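Local coordinates for putative lipoprotein (PDB 3QNK) that is of uncharacterised function but, as a SusD-like outer-membrane lipoprotein, probably binds glycans at the cell surface for uptake, at residues B[209-215]-B[391-395]. Numbering follows the deposited sequence.
Sequences YKLGYEL and YAEIY
Tyr391 lies between the two arms of segment 209-215, its ring covered on one face by Tyr213 and met at its hydroxyl end by Tyr209. Here the chain leaves helix 198-209 in the alpha-helical superhelix of a SusD-family protein, and residues 391-395 belong to helix 391-405, so the contact packs this connection against a helix far along the chain. The tight part is centred on a CH-pi contact: Tyr213 CB stands 3.6 Å from the centroid of the Tyr391 ring, 10° off its normal. On the opposite face comes Tyr395 CE2, displaced toward the rim. A first torsion setting Tyr391 CG anti to the backbone N (chi1 -165°) directs the ring into the bend. Backbone adds to this: Tyr213 O lies 3.4 Å from Tyr391 CE2, raised from the ring plane toward the Tyr213 CB side, whereas Leu215 N sits at the edge, near the plane.

The long axes of Tyr209 and Tyr391 are roughly perpendicular, with Tyr391 OH at the Tyr209 ring edge, 3.3 Å from Tyr209 CD1. The Tyr209 ring also meets Tyr395 obliquely, the planes inclined at 51° and the centroids 5.2 Å apart, while Ile394 CG2 touches Tyr209 CE1 at 3.5 Å. The Tyr209 hydroxyl is hydrogen-bonded to Asp398 of the same helix. Val208 and Ile239 close in beside this apolar cluster, and Ile418 of helix 408-420 packs against Leu215, Ala392 and Tyr395.

The solvent side is looser: exposed Glu214 has its CB directed away from the helix and its carboxylate in a salt bridge with Lys236, and contributes mainly backbone. Packing resumes at Leu215, which lies alongside Tyr395 but points the opposite way, with Leu215 CD1 3.7 Å from Tyr395 CE2 and Leu215 CD2 3.5 Å from Ala392 N.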
ATOM      1  N   TYR B 209      15.262 -31.727 -15.658  1.00 58.92           N
ATOM      2  CA  TYR B 209      15.965 -32.971 -15.349  1.00 58.81           C
ATOM      3  C   TYR B 209      17.390 -32.987 -15.936  1.00 66.34           C
ATOM      4  O   TYR B 209      18.274 -33.684 -15.416  1.00 68.30           O
ATOM      5  CB  TYR B 209      15.181 -34.185 -15.864  1.00 58.33           C
ATOM      6  CG  TYR B 209      13.843 -34.437 -15.197  1.00 56.57           C
ATOM      7  CD1 TYR B 209      13.707 -34.395 -13.807  1.00 56.12           C
ATOM      8  CD2 TYR B 209      12.728 -34.800 -15.947  1.00 57.11           C
ATOM      9  CE1 TYR B 209      12.485 -34.671 -13.188  1.00 54.79           C
ATOM     10  CE2 TYR B 209      11.491 -35.035 -15.342  1.00 56.86           C
ATOM     11  CZ  TYR B 209      11.374 -34.980 -13.961  1.00 61.43           C
ATOM     12  OH  TYR B 209      10.151 -35.238 -13.378  1.00 57.53           O
ATOM     13  N   LYS B 210      17.609 -32.196 -16.995  1.00 61.82           N
ATOM     14  CA  LYS B 210      18.879 -32.088 -17.695  1.00 63.59           C
ATOM     15  C   LYS B 210      19.815 -31.014 -17.091  1.00 70.14           C
ATOM     16  O   LYS B 210      21.008 -30.992 -17.426  1.00 73.48           O
ATOM     17  CB  LYS B 210      18.617 -31.743 -19.185  1.00 65.92           C
ATOM     18  CG  LYS B 210      17.828 -32.788 -19.964  1.00 75.60           C
ATOM     19  CD  LYS B 210      17.489 -32.295 -21.370  1.00 85.92           C
ATOM     20  CE  LYS B 210      16.322 -33.057 -21.964  1.00107.16           C
ATOM     21  NZ  LYS B 210      15.860 -32.444 -23.240  1.00117.35           N
ATOM     22  N   LEU B 211      19.290 -30.143 -16.218  1.00 63.99           N
ATOM     23  CA  LEU B 211      20.035 -28.995 -15.703  1.00 63.63           C
ATOM     24  C   LEU B 211      20.851 -29.237 -14.413  1.00 67.05           C
ATOM     25  O   LEU B 211      21.317 -28.264 -13.790  1.00 66.59           O
ATOM     26  CB  LEU B 211      19.068 -27.813 -15.515  1.00 62.25           C
ATOM     27  CG  LEU B 211      18.548 -27.257 -16.832  1.00 65.95           C
ATOM     28  CD1 LEU B 211      17.410 -26.312 -16.619  1.00 63.26           C
ATOM     29  CD2 LEU B 211      19.669 -26.650 -17.670  1.00 68.16           C
ATOM     30  N   GLY B 212      21.090 -30.507 -14.083  1.00 62.02           N
ATOM     31  CA  GLY B 212      21.890 -30.870 -12.922  1.00 61.55           C
ATOM     32  C   GLY B 212      21.332 -30.544 -11.546  1.00 66.31           C
ATOM     33  O   GLY B 212      22.096 -30.295 -10.610  1.00 66.08           O
ATOM     34  N   TYR B 213      20.004 -30.546 -11.377  1.00 63.60           N
ATOM     35  CA  TYR B 213      19.481 -30.371 -10.021  1.00 62.51           C
ATOM     36  C   TYR B 213      19.482 -31.762  -9.336  1.00 67.15           C
ATOM     37  O   TYR B 213      19.615 -32.778 -10.013  1.00 68.85           O
ATOM     38  CB  TYR B 213      18.090 -29.709 -10.033  1.00 61.36           C
ATOM     39  CG  TYR B 213      18.111 -28.261 -10.470  1.00 59.74           C
ATOM     40  CD1 TYR B 213      18.547 -27.258  -9.606  1.00 60.15           C
ATOM     41  CD2 TYR B 213      17.700 -27.893 -11.743  1.00 60.48           C
ATOM     42  CE1 TYR B 213      18.605 -25.930 -10.009  1.00 59.06           C
ATOM     43  CE2 TYR B 213      17.736 -26.562 -12.154  1.00 61.68           C
ATOM     44  CZ  TYR B 213      18.190 -25.581 -11.283  1.00 67.85           C
ATOM     45  OH  TYR B 213      18.195 -24.252 -11.651  1.00 70.27           O
ATOM     46  N   GLU B 214      19.405 -31.816  -8.022  1.00 62.84           N
ATOM     47  CA  GLU B 214      19.420 -33.094  -7.313  1.00 63.09           C
ATOM     48  C   GLU B 214      18.613 -32.975  -6.024  1.00 63.69           C
ATOM     49  O   GLU B 214      18.708 -31.950  -5.344  1.00 64.67           O
ATOM     50  CB  GLU B 214      20.879 -33.501  -7.022  1.00 66.77           C
ATOM     51  CG  GLU B 214      21.118 -34.973  -6.737  1.00 85.60           C
ATOM     52  CD  GLU B 214      22.497 -35.245  -6.165  1.00114.05           C
ATOM     53  OE1 GLU B 214      23.504 -34.886  -6.828  1.00 92.15           O
ATOM     54  OE2 GLU B 214      22.567 -35.767  -5.026  1.00112.18           O
ATOM     55  N   LEU B 215      17.789 -33.992  -5.699  1.00 56.39           N
ATOM     56  CA  LEU B 215      16.989 -33.989  -4.464  1.00 53.07           C
ATOM     57  C   LEU B 215      17.883 -34.244  -3.262  1.00 56.49           C
ATOM     58  O   LEU B 215      18.704 -35.166  -3.297  1.00 57.37           O
ATOM     59  CB  LEU B 215      15.863 -35.035  -4.482  1.00 51.86           C
ATOM     60  CG  LEU B 215      14.710 -34.838  -5.461  1.00 56.72           C
ATOM     61  CD1 LEU B 215      13.793 -36.029  -5.454  1.00 57.03           C
ATOM     62  CD2 LEU B 215      13.897 -33.609  -5.135  1.00 57.28           C
ATOM     63  N   TYR B 391      13.384 -28.600  -6.575  1.00 50.96           N
ATOM     64  CA  TYR B 391      13.452 -29.711  -7.535  1.00 51.13           C
ATOM     65  C   TYR B 391      12.311 -30.754  -7.320  1.00 54.62           C
ATOM     66  O   TYR B 391      11.820 -31.307  -8.303  1.00 55.11           O
ATOM     67  CB  TYR B 391      14.824 -30.396  -7.470  1.00 52.58           C
ATOM     68  CG  TYR B 391      15.153 -31.313  -8.632  1.00 54.27           C
ATOM     69  CD1 TYR B 391      14.749 -31.004  -9.929  1.00 55.73           C
ATOM     70  CD2 TYR B 391      15.941 -32.444  -8.447  1.00 56.20           C
ATOM     71  CE1 TYR B 391      15.069 -31.833 -11.004  1.00 57.10           C
ATOM     72  CE2 TYR B 391      16.293 -33.265  -9.520  1.00 58.15           C
ATOM     73  CZ  TYR B 391      15.857 -32.955 -10.798  1.00 65.96           C
ATOM     74  OH  TYR B 391      16.226 -33.744 -11.858  1.00 68.97           O
ATOM     75  N   ALA B 392      11.856 -30.967  -6.056  1.00 48.36           N
ATOM     76  CA  ALA B 392      10.775 -31.900  -5.725  1.00 47.01           C
ATOM     77  C   ALA B 392       9.496 -31.655  -6.547  1.00 52.49           C
ATOM     78  O   ALA B 392       8.809 -32.614  -6.907  1.00 52.66           O
ATOM     79  CB  ALA B 392      10.449 -31.813  -4.250  1.00 46.90           C
ATOM     80  N   GLU B 393       9.194 -30.372  -6.862  1.00 48.44           N
ATOM     81  CA  GLU B 393       8.010 -29.986  -7.614  1.00 47.04           C
ATOM     82  C   GLU B 393       8.033 -30.503  -9.043  1.00 54.64           C
ATOM     83  O   GLU B 393       6.970 -30.835  -9.578  1.00 55.87           O
ATOM     84  CB  GLU B 393       7.872 -28.475  -7.632  1.00 47.42           C
ATOM     85  CG  GLU B 393       6.427 -28.043  -7.617  1.00 57.27           C
ATOM     86  CD  GLU B 393       6.218 -26.553  -7.752  1.00 75.76           C
ATOM     87  OE1 GLU B 393       6.761 -25.788  -6.913  1.00 51.97           O
ATOM     88  OE2 GLU B 393       5.494 -26.158  -8.698  1.00 64.40           O
ATOM     89  N   ILE B 394       9.229 -30.555  -9.679  1.00 50.86           N
ATOM     90  CA  ILE B 394       9.377 -31.035 -11.048  1.00 51.40           C
ATOM     91  C   ILE B 394       8.781 -32.441 -11.125  1.00 55.94           C
ATOM     92  O   ILE B 394       7.912 -32.684 -11.954  1.00 56.69           O
ATOM     93  CB  ILE B 394      10.861 -30.969 -11.494  1.00 56.10           C
ATOM     94  CG1 ILE B 394      11.443 -29.545 -11.314  1.00 57.31           C
ATOM     95  CG2 ILE B 394      11.107 -31.521 -12.898  1.00 55.72           C
ATOM     96  CD1 ILE B 394      10.680 -28.392 -11.973  1.00 51.97           C
ATOM     97  N   TYR B 395       9.144 -33.309 -10.180  1.00 51.76           N
ATOM     98  CA  TYR B 395       8.674 -34.682 -10.124  1.00 50.98           C
ATOM     99  C   TYR B 395       7.158 -34.780  -9.963  1.00 52.62           C
ATOM    100  O   TYR B 395       6.516 -35.568 -10.671  1.00 53.08           O
ATOM    101  CB  TYR B 395       9.364 -35.419  -8.983  1.00 51.67           C
ATOM    102  CG  TYR B 395      10.837 -35.632  -9.231  1.00 54.25           C
ATOM    103  CD1 TYR B 395      11.283 -36.682 -10.024  1.00 56.62           C
ATOM    104  CD2 TYR B 395      11.790 -34.784  -8.670  1.00 55.20           C
ATOM    105  CE1 TYR B 395      12.636 -36.882 -10.263  1.00 58.29           C
ATOM    106  CE2 TYR B 395      13.152 -34.974  -8.903  1.00 56.94           C
ATOM    107  CZ  TYR B 395      13.569 -36.026  -9.704  1.00 63.99           C
ATOM    108  OH  TYR B 395      14.897 -36.269  -9.942  1.00 63.04           O
TER